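Local coordinates for protein separin (Saccharomyces cerevisiae, PDB 5U1T) that cleaves the MCD1/SCC1 subunit of cohesin at the onset of anaphase, acting as a caspase-like cysteine protease that securin keeps inactive for most of the cell cycle, at residues Phe121-Leu129 and Asn460-Asp468; Tyr128-Ala136 and Tyr163-Ala174. All coordinates share one frame; numbering follows the deposited sequence.

Contact 1. Residues Phe121-Leu129 and Asn460-Asp468; sequences FSTWNDYYL and NVYCMLRND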
loop_
_atom_site.group_PDB
_atom_site.type_symbol
_atom_site.label_atom_id
_atom_site.label_comp_id
_atom_site.label_asym_id
_atom_site.label_seq_id
_atom_site.Cartn_x
_atom_site.Cartn_y
_atom_site.Cartn_z
ATOM N N PHE A 121 24.616 43.848 26.253
ATOM C CA PHE A 121 24.556 42.501 26.808
ATOM C C PHE A 121 23.767 41.574 25.885
ATOM O O PHE A 121 22.762 41.974 25.306
ATOM C CB PHE A 121 23.919 42.511 28.189
ATOM C CG PHE A 121 24.801 43.060 29.269
ATOM C CD1 PHE A 121 24.878 44.426 29.499
ATOM C CD2 PHE A 121 25.539 42.206 30.081
ATOM C CE1 PHE A 121 25.690 44.938 30.521
ATOM C CE2 PHE A 121 26.347 42.706 31.107
ATOM C CZ PHE A 121 26.424 44.072 31.324
ATOM N N SER A 122 24.242 40.343 25.745
ATOM C CA SER A 122 23.471 39.267 25.133
ATOM C C SER A 122 23.781 37.970 25.866
ATOM O O SER A 122 24.690 37.929 26.691
ATOM C CB SER A 122 23.805 39.111 23.652
ATOM O OG SER A 122 25.004 38.375 23.502
ATOM N N THR A 123 23.064 36.900 25.546
ATOM C CA THR A 123 23.335 35.622 26.201
ATOM C C THR A 123 24.757 35.152 25.845
ATOM O O THR A 123 25.385 34.397 26.590
ATOM C CB THR A 123 22.271 34.531 25.815
ATOM O OG1 THR A 123 22.610 33.281 26.421
ATOM C CG2 THR A 123 22.191 34.348 24.305
ATOM N N TRP A 124 25.265 35.624 24.713
ATOM C CA TRP A 124 26.584 35.212 24.249
ATOM C C TRP A 124 27.724 35.739 25.111
ATOM O O TRP A 124 28.755 35.068 25.237
ATOM C CB TRP A 124 26.776 35.651 22.801
ATOM C CG TRP A 124 25.911 34.847 21.894
ATOM C CD1 TRP A 124 24.756 35.244 21.295
ATOM C CD2 TRP A 124 26.108 33.476 21.522
ATOM N NE1 TRP A 124 24.230 34.213 20.555
ATOM C CE2 TRP A 124 25.038 33.114 20.682
ATOM C CE3 TRP A 124 27.091 32.528 21.809
ATOM C CZ2 TRP A 124 24.914 31.832 20.131
ATOM C CZ3 TRP A 124 26.977 31.256 21.250
ATOM C CH2 TRP A 124 25.893 30.919 20.423
ATOM N N ASN A 125 27.533 36.913 25.721
ATOM C CA ASN A 125 28.607 37.546 26.474
ATOM C C ASN A 125 28.291 37.964 27.923
ATOM O O ASN A 125 29.195 38.433 28.642
ATOM C CB ASN A 125 29.117 38.788 25.713
ATOM C CG ASN A 125 28.094 39.941 25.659
ATOM O OD1 ASN A 125 27.260 40.116 26.552
ATOM N ND2 ASN A 125 28.179 40.742 24.605
ATOM N N ASP A 126 27.036 37.811 28.359
ATOM C CA ASP A 126 26.607 38.491 29.596
ATOM C C ASP A 126 27.215 37.902 30.878
ATOM O O ASP A 126 27.058 38.459 31.962
ATOM C CB ASP A 126 25.077 38.513 29.704
ATOM C CG ASP A 126 24.479 37.144 29.827
ATOM O OD1 ASP A 126 25.245 36.166 29.977
ATOM O OD2 ASP A 126 23.227 37.049 29.789
ATOM N N TYR A 127 27.910 36.782 30.741
ATOM C CA TYR A 127 28.626 36.182 31.856
ATOM C C TYR A 127 30.074 36.688 31.978
ATOM O O TYR A 127 30.806 36.243 32.845
ATOM C CB TYR A 127 28.597 34.650 31.717
ATOM C CG TYR A 127 29.299 34.081 30.496
ATOM C CD1 TYR A 127 30.651 33.742 30.547
ATOM C CD2 TYR A 127 28.616 33.867 29.293
ATOM C CE1 TYR A 127 31.304 33.208 29.438
ATOM C CE2 TYR A 127 29.263 33.319 28.170
ATOM C CZ TYR A 127 30.603 32.988 28.256
ATOM O OH TYR A 127 31.272 32.460 27.174
ATOM N N TYR A 128 30.493 37.598 31.105
ATOM C CA TYR A 128 31.834 38.184 31.213
ATOM C C TYR A 128 31.896 39.679 30.843
ATOM O O TYR A 128 32.866 40.364 31.189
ATOM C CB TYR A 128 32.841 37.410 30.337
ATOM C CG TYR A 128 32.672 37.605 28.829
ATOM C CD1 TYR A 128 33.140 38.756 28.191
ATOM C CD2 TYR A 128 32.044 36.638 28.046
ATOM C CE1 TYR A 128 32.974 38.940 26.819
ATOM C CE2 TYR A 128 31.893 36.806 26.676
ATOM C CZ TYR A 128 32.358 37.960 26.061
ATOM O OH TYR A 128 32.212 38.142 24.694
ATOM N N LEU A 129 30.876 40.161 30.131
ATOM C CA LEU A 129 30.911 41.481 29.500
ATOM C C LEU A 129 31.245 42.590 30.503
ATOM O O LEU A 129 32.120 43.419 30.261
ATOM C CB LEU A 129 29.573 41.783 28.805
ATOM C CG LEU A 129 29.544 43.137 28.082
ATOM C CD1 LEU A 129 30.569 43.183 26.951
ATOM C CD2 LEU A 129 28.159 43.468 27.568
ATOM N N ASN A 460 22.807 32.280 10.601
ATOM C CA ASN A 460 23.960 32.743 11.372
ATOM C C ASN A 460 23.934 32.091 12.737
ATOM O O ASN A 460 22.912 32.133 13.415
ATOM C CB ASN A 460 23.940 34.287 11.490
ATOM C CG ASN A 460 25.097 34.847 12.312
ATOM O OD1 ASN A 460 24.988 35.008 13.533
ATOM N ND2 ASN A 460 26.196 35.183 11.632
ATOM N N VAL A 461 25.054 31.500 13.140
ATOM C CA VAL A 461 25.110 30.729 14.377
ATOM C C VAL A 461 24.727 31.482 15.673
ATOM O O VAL A 461 24.218 30.844 16.596
ATOM C CB VAL A 461 26.508 30.119 14.571
ATOM C CG1 VAL A 461 27.492 31.162 14.946
ATOM C CG2 VAL A 461 26.477 29.059 15.639
ATOM N N TYR A 462 24.933 32.801 15.775
ATOM C CA TYR A 462 24.600 33.471 17.035
ATOM C C TYR A 462 23.089 33.559 17.160
ATOM O O TYR A 462 22.561 33.859 18.224
ATOM C CB TYR A 462 25.261 34.871 17.168
ATOM C CG TYR A 462 26.760 34.767 17.312
ATOM C CD1 TYR A 462 27.334 34.377 18.521
ATOM C CD2 TYR A 462 27.595 34.998 16.234
ATOM C CE1 TYR A 462 28.705 34.244 18.653
ATOM C CE2 TYR A 462 28.942 34.854 16.345
ATOM C CZ TYR A 462 29.505 34.490 17.556
ATOM O OH TYR A 462 30.875 34.357 17.663
ATOM N N CYS A 463 22.389 33.257 16.078
ATOM C CA CYS A 463 20.937 33.118 16.149
ATOM C C CYS A 463 20.480 31.910 16.992
ATOM O O CYS A 463 19.331 31.868 17.419
ATOM C CB CYS A 463 20.347 33.032 14.744
ATOM S SG CYS A 463 20.174 34.632 13.916
ATOM N N MET A 464 21.372 30.953 17.246
ATOM C CA MET A 464 21.050 29.832 18.123
ATOM C C MET A 464 20.834 30.244 19.578
ATOM O O MET A 464 20.277 29.466 20.354
ATOM C CB MET A 464 22.143 28.771 18.069
ATOM C CG MET A 464 22.478 28.289 16.658
ATOM S SD MET A 464 21.107 27.530 15.750
ATOM C CE MET A 464 20.523 26.452 17.022
ATOM N N LEU A 465 21.255 31.456 19.941
ATOM C CA LEU A 465 21.115 31.975 21.303
ATOM C C LEU A 465 21.569 31.005 22.388
ATOM O O LEU A 465 20.935 30.910 23.434
ATOM C CB LEU A 465 19.670 32.383 21.573
ATOM C CG LEU A 465 19.142 33.626 20.855
ATOM C CD1 LEU A 465 17.690 33.866 21.233
ATOM C CD2 LEU A 465 19.981 34.882 21.175
ATOM N N ARG A 466 22.676 30.310 22.135
ATOM C CA ARG A 466 23.244 29.327 23.062
ATOM C C ARG A 466 22.244 28.234 23.466
ATOM O O ARG A 466 22.224 27.773 24.610
ATOM C CB ARG A 466 23.791 30.013 24.319
ATOM C CG ARG A 466 25.071 30.799 24.092
ATOM C CD ARG A 466 25.587 31.404 25.375
ATOM N NE ARG A 466 25.977 30.394 26.355
ATOM C CZ ARG A 466 27.226 29.997 26.586
ATOM N NH1 ARG A 466 28.238 30.512 25.906
ATOM N NH2 ARG A 466 27.466 29.076 27.504
ATOM N N ASN A 467 21.422 27.826 22.507
ATOM C CA ASN A 467 20.445 26.786 22.727
ATOM C C ASN A 467 21.080 25.412 22.545
ATOM O O ASN A 467 21.712 25.136 21.531
ATOM C CB ASN A 467 19.268 26.963 21.777
ATOM C CG ASN A 467 18.130 26.027 22.090
ATOM O OD1 ASN A 467 18.239 24.815 21.906
ATOM N ND2 ASN A 467 17.023 26.588 22.556
ATOM N N ASP A 468 20.917 24.540 23.528
ATOM C CA ASP A 468 21.643 23.275 23.493
ATOM C C ASP A 468 20.732 22.065 23.263
ATOM O O ASP A 468 20.963 20.989 23.816
ATOM C CB ASP A 468 22.433 23.095 24.791
ATOM C CG ASP A 468 21.567 23.255 26.011
ATOM O OD1 ASP A 468 20.324 23.242 25.847
ATOM O OD2 ASP A 468 22.120 23.406 27.130
#
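Trp-124 slides its indole between Tyr-462 and Arg-466, so that each face is covered by a different neighbour. Over one face stands the edge of the Tyr-462 ring in a T-shaped stack, planes 84° apart, with CD1 of Tyr-462 3.4 Å from CD2 of Trp-124. Against the opposite face lies the aliphatic root of Arg-466, whose CG sits 3.5 Å from the centroid of the six-membered ring of Trp-124, a CH-pi contact. The indole's rotation is fixed at its rim: NE1 of Trp-124 donates to O of Tyr-462 at 2.9 Å, in the carbonyl plane on a lone pair. The same oxygen also accepts from N of Leu-465. CD of Arg-466 lies 3.2 Å from O of Thr-123, and the bend at the third torsion (64°) then swings the guanidinium round to Tyr-127, one guanidinium face over CE2 of that ring. NH2 of Arg-466 is bonded to Asn-72 of helix 69-87. Trp-68 adds a second edge-to-face partner to the indole. An ST turn at Ser-122 and an Asx turn at Asn-460 shape the two loops. The arrangement is a buried loop-to-loop junction in an all-helical region, centred on one sandwiched tryptophan.

Contact 2. Residues Tyr128-Ala136 and Tyr163-Ala174; sequences YLSNLKILA and YLLKDPNLKAHA
Lys-133 stretches out from helix 129-142, its outer methylenes nearly straight, to set its ammonium group at the end of helix 160-163. NZ of Lys-133 donates to O of Tyr-163 at 2.9 Å, tilted 22° from the carbonyl plane. Two further backbone oxygens, those of Leu-117 and Ala-119, grip the same nitrogen, so a buried charge is met by three carbonyls. Along the way the methylenes pack on leucine, CD of Lys-133 lying 3.7 Å from CD2 of Leu-164. This is the close-fitting part of the contact, and it continues at Ser-130, where OG makes a weak hydrogen bond of 2.9 Å to OD2 of Asp-167. The first torsion of Ser-130 (156°) swings OG away from its own backbone N and toward the 167-170 turn. The other carboxylate oxygen of Asp-167 takes the backbone N of Asn-169 in an Asx turn. Farther along the helix the fit slackens: CD1 of Ile-134 comes no nearer to CB of Ala-174 than 4.4 Å. Toward the partner protein, OD1 of Asn-131 touches CG of Lys-171 at 3.3 Å. The Lys-171 chain bends at its second torsion (-77°) and carries NZ away from both segments, to a salt bridge with an acidic side chain of another protein's chain; apolar side chains of that same chain pack on Asn-131 and Ile-134. The chemistry implies a division of labour: backbone carbonyls at two helix ends and in a loop, whose partial negative charge would favour a charged lysine, fix the inner side, whereas the outer side shares its residues with the partner protein.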
loop_
_atom_site.group_PDB
_atom_site.type_symbol
_atom_site.label_atom_id
_atom_site.label_comp_id
_atom_site.label_asym_id
_atom_site.label_seq_id
_atom_site.Cartn_x
_atom_site.Cartn_y
_atom_site.Cartn_z
ATOM N N TYR A 128 30.493 37.598 31.105
ATOM C CA TYR A 128 31.834 38.184 31.213
ATOM C C TYR A 128 31.896 39.679 30.843
ATOM O O TYR A 128 32.866 40.364 31.189
ATOM C CB TYR A 128 32.841 37.410 30.337
ATOM C CG TYR A 128 32.672 37.605 28.829
ATOM C CD1 TYR A 128 33.140 38.756 28.191
ATOM C CD2 TYR A 128 32.044 36.638 28.046
ATOM C CE1 TYR A 128 32.974 38.940 26.819
ATOM C CE2 TYR A 128 31.893 36.806 26.676
ATOM C CZ TYR A 128 32.358 37.960 26.061
ATOM O OH TYR A 128 32.212 38.142 24.694
ATOM N N LEU A 129 30.876 40.161 30.131
ATOM C CA LEU A 129 30.911 41.481 29.500
ATOM C C LEU A 129 31.245 42.590 30.503
ATOM O O LEU A 129 32.120 43.419 30.261
ATOM C CB LEU A 129 29.573 41.783 28.805
ATOM C CG LEU A 129 29.544 43.137 28.082
ATOM C CD1 LEU A 129 30.569 43.183 26.951
ATOM C CD2 LEU A 129 28.159 43.468 27.568
ATOM N N SER A 130 30.510 42.582 31.608
ATOM C CA SER A 130 30.803 43.364 32.795
ATOM C C SER A 130 32.287 43.403 33.123
ATOM O O SER A 130 32.876 44.476 33.199
ATOM C CB SER A 130 30.020 42.793 33.979
ATOM O OG SER A 130 30.618 43.114 35.229
ATOM N N ASN A 131 32.903 42.241 33.304
ATOM C CA ASN A 131 34.300 42.230 33.694
ATOM C C ASN A 131 35.229 42.619 32.547
ATOM O O ASN A 131 36.316 43.154 32.787
ATOM C CB ASN A 131 34.684 40.867 34.259
ATOM C CG ASN A 131 33.849 40.493 35.471
ATOM O OD1 ASN A 131 33.695 41.281 36.422
ATOM N ND2 ASN A 131 33.270 39.300 35.430
ATOM N N LEU A 132 34.808 42.371 31.306
ATOM C CA LEU A 132 35.618 42.759 30.156
ATOM C C LEU A 132 35.764 44.284 30.108
ATOM O O LEU A 132 36.852 44.812 29.943
ATOM C CB LEU A 132 35.003 42.227 28.850
ATOM C CG LEU A 132 35.882 42.328 27.594
ATOM C CD1 LEU A 132 37.156 41.481 27.715
ATOM C CD2 LEU A 132 35.107 41.975 26.324
ATOM N N LYS A 133 34.647 44.977 30.282
ATOM C CA LYS A 133 34.616 46.421 30.252
ATOM C C LYS A 133 35.480 47.050 31.367
ATOM O O LYS A 133 36.149 48.079 31.158
ATOM C CB LYS A 133 33.166 46.894 30.348
ATOM C CG LYS A 133 32.320 46.501 29.150
ATOM C CD LYS A 133 30.996 47.249 29.092
ATOM C CE LYS A 133 30.168 46.840 27.872
ATOM N NZ LYS A 133 29.025 47.770 27.664
ATOM N N ILE A 134 35.475 46.423 32.542
ATOM C CA ILE A 134 36.299 46.875 33.654
ATOM C C ILE A 134 37.779 46.718 33.291
ATOM O O ILE A 134 38.605 47.585 33.624
ATOM C CB ILE A 134 35.963 46.102 34.986
ATOM C CG1 ILE A 134 34.540 46.409 35.452
ATOM C CG2 ILE A 134 36.924 46.481 36.096
ATOM C CD1 ILE A 134 34.129 45.658 36.669
ATOM N N LEU A 135 38.121 45.634 32.600
ATOM C CA LEU A 135 39.500 45.442 32.156
ATOM C C LEU A 135 39.873 46.497 31.105
ATOM O O LEU A 135 40.979 47.037 31.116
ATOM C CB LEU A 135 39.706 44.030 31.611
ATOM C CG LEU A 135 39.436 42.894 32.615
ATOM C CD1 LEU A 135 39.320 41.505 31.941
ATOM C CD2 LEU A 135 40.513 42.883 33.658
ATOM N N ALA A 136 38.934 46.801 30.218
ATOM C CA ALA A 136 39.155 47.809 29.206
ATOM C C ALA A 136 39.328 49.178 29.855
ATOM O O ALA A 136 40.164 49.981 29.417
ATOM C CB ALA A 136 38.011 47.824 28.205
ATOM N N TYR A 163 24.674 49.645 29.609
ATOM C CA TYR A 163 25.953 49.043 29.251
ATOM C C TYR A 163 26.598 48.258 30.387
ATOM O O TYR A 163 27.469 47.427 30.140
ATOM C CB TYR A 163 26.926 50.104 28.745
ATOM C CG TYR A 163 26.406 50.862 27.554
ATOM C CD1 TYR A 163 26.031 50.195 26.384
ATOM C CD2 TYR A 163 26.290 52.254 27.593
ATOM C CE1 TYR A 163 25.547 50.892 25.285
ATOM C CE2 TYR A 163 25.811 52.959 26.505
ATOM C CZ TYR A 163 25.441 52.273 25.357
ATOM O OH TYR A 163 24.964 52.993 24.292
ATOM N N LEU A 164 26.172 48.500 31.620
ATOM C CA LEU A 164 26.913 47.993 32.773
ATOM C C LEU A 164 26.067 47.302 33.827
ATOM O O LEU A 164 26.359 46.178 34.234
ATOM C CB LEU A 164 27.670 49.138 33.442
ATOM C CG LEU A 164 29.166 49.266 33.169
ATOM C CD1 LEU A 164 29.900 48.097 33.766
ATOM C CD2 LEU A 164 29.433 49.317 31.700
ATOM N N LEU A 165 25.028 47.993 34.278
ATOM C CA LEU A 165 24.279 47.595 35.464
ATOM C C LEU A 165 23.186 46.601 35.128
ATOM O O LEU A 165 22.003 46.852 35.362
ATOM C CB LEU A 165 23.684 48.831 36.150
ATOM C CG LEU A 165 24.667 49.977 36.408
ATOM C CD1 LEU A 165 23.974 51.155 37.052
ATOM C CD2 LEU A 165 25.837 49.518 37.259
ATOM N N LYS A 166 23.605 45.473 34.567
ATOM C CA LYS A 166 22.724 44.380 34.208
ATOM C C LYS A 166 23.308 43.092 34.745
ATOM O O LYS A 166 22.571 42.190 35.129
ATOM C CB LYS A 166 22.559 44.272 32.692
ATOM C CG LYS A 166 21.580 45.231 32.080
ATOM C CD LYS A 166 21.162 44.699 30.727
ATOM C CE LYS A 166 20.036 45.508 30.148
ATOM N NZ LYS A 166 20.541 46.376 29.074
ATOM N N ASP A 167 24.639 42.996 34.730
ATOM C CA ASP A 167 25.324 41.851 35.320
ATOM C C ASP A 167 24.926 41.799 36.790
ATOM O O ASP A 167 25.309 42.676 37.575
ATOM C CB ASP A 167 26.847 41.952 35.148
ATOM C CG ASP A 167 27.600 40.817 35.848
ATOM O OD1 ASP A 167 26.969 39.766 36.134
ATOM O OD2 ASP A 167 28.822 40.968 36.112
ATOM N N PRO A 168 24.123 40.791 37.167
ATOM C CA PRO A 168 23.595 40.718 38.529
ATOM C C PRO A 168 24.714 40.492 39.515
ATOM O O PRO A 168 24.551 40.772 40.698
ATOM C CB PRO A 168 22.661 39.509 38.486
ATOM C CG PRO A 168 22.431 39.236 37.043
ATOM C CD PRO A 168 23.694 39.640 36.361
ATOM N N ASN A 169 25.843 39.994 39.021
ATOM C CA ASN A 169 27.010 39.757 39.854
ATOM C C ASN A 169 28.101 40.801 39.610
ATOM O O ASN A 169 29.275 40.579 39.935
ATOM C CB ASN A 169 27.533 38.347 39.612
ATOM C CG ASN A 169 26.441 37.300 39.785
ATOM O OD1 ASN A 169 25.511 37.493 40.571
ATOM N ND2 ASN A 169 26.536 36.199 39.039
ATOM N N LEU A 170 27.690 41.946 39.058
ATOM C CA LEU A 170 28.590 43.058 38.766
ATOM C C LEU A 170 29.546 43.279 39.919
ATOM O O LEU A 170 29.136 43.229 41.071
ATOM C CB LEU A 170 27.804 44.338 38.491
ATOM C CG LEU A 170 28.695 45.570 38.329
ATOM C CD1 LEU A 170 29.548 45.457 37.065
ATOM C CD2 LEU A 170 27.881 46.850 38.333
ATOM N N LYS A 171 30.822 43.468 39.604
ATOM C CA LYS A 171 31.836 43.687 40.623
ATOM C C LYS A 171 31.818 45.141 41.074
ATOM O O LYS A 171 32.447 46.007 40.459
ATOM C CB LYS A 171 33.217 43.304 40.098
ATOM C CG LYS A 171 33.355 41.845 39.697
ATOM C CD LYS A 171 33.503 40.934 40.909
ATOM C CE LYS A 171 33.944 39.532 40.508
ATOM N NZ LYS A 171 34.439 38.734 41.674
ATOM N N ALA A 172 31.103 45.393 42.168
ATOM C CA ALA A 172 30.865 46.739 42.672
ATOM C C ALA A 172 32.150 47.471 43.006
ATOM O O ALA A 172 32.551 48.379 42.275
ATOM C CB ALA A 172 29.966 46.682 43.896
ATOM N N HIS A 173 32.778 47.083 44.119
ATOM C CA HIS A 173 34.006 47.716 44.595
ATOM C C HIS A 173 34.984 48.007 43.455
ATOM O O HIS A 173 35.540 49.090 43.380
ATOM C CB HIS A 173 34.686 46.849 45.658
ATOM C CG HIS A 173 35.877 47.506 46.275
ATOM N ND1 HIS A 173 35.778 48.650 47.042
ATOM C CD2 HIS A 173 37.201 47.221 46.193
ATOM C CE1 HIS A 173 36.988 49.029 47.422
ATOM N NE2 HIS A 173 37.868 48.183 46.918
ATOM N N ALA A 174 35.153 47.056 42.540
ATOM C CA ALA A 174 36.035 47.252 41.387
ATOM C C ALA A 174 35.571 48.404 40.500
ATOM O O ALA A 174 36.304 49.385 40.318
ATOM C CB ALA A 174 36.137 45.990 40.584
#

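Overall arrangement
The two contacts lie close together, their centres about 17 Å apart, yet they join very different spans of chain: contact 1 brings together loops 331 residues apart, contact 2 elements separated by only 27. They share Tyr-128 and Leu-129, where the loop of contact 1 becomes helix 129-142, and the Phe-121 ring packs on the backbone of Tyr-163 and Leu-164. Contact 1 is buried and mainly aromatic, with one indole N-H bond, and no other protein chain touches it. Contact 2 is partly buried, relies on polar groups meeting helix ends and a turn, and borders the chain of another protein. Both belong to the helical region, away from the probable catalytic cysteine.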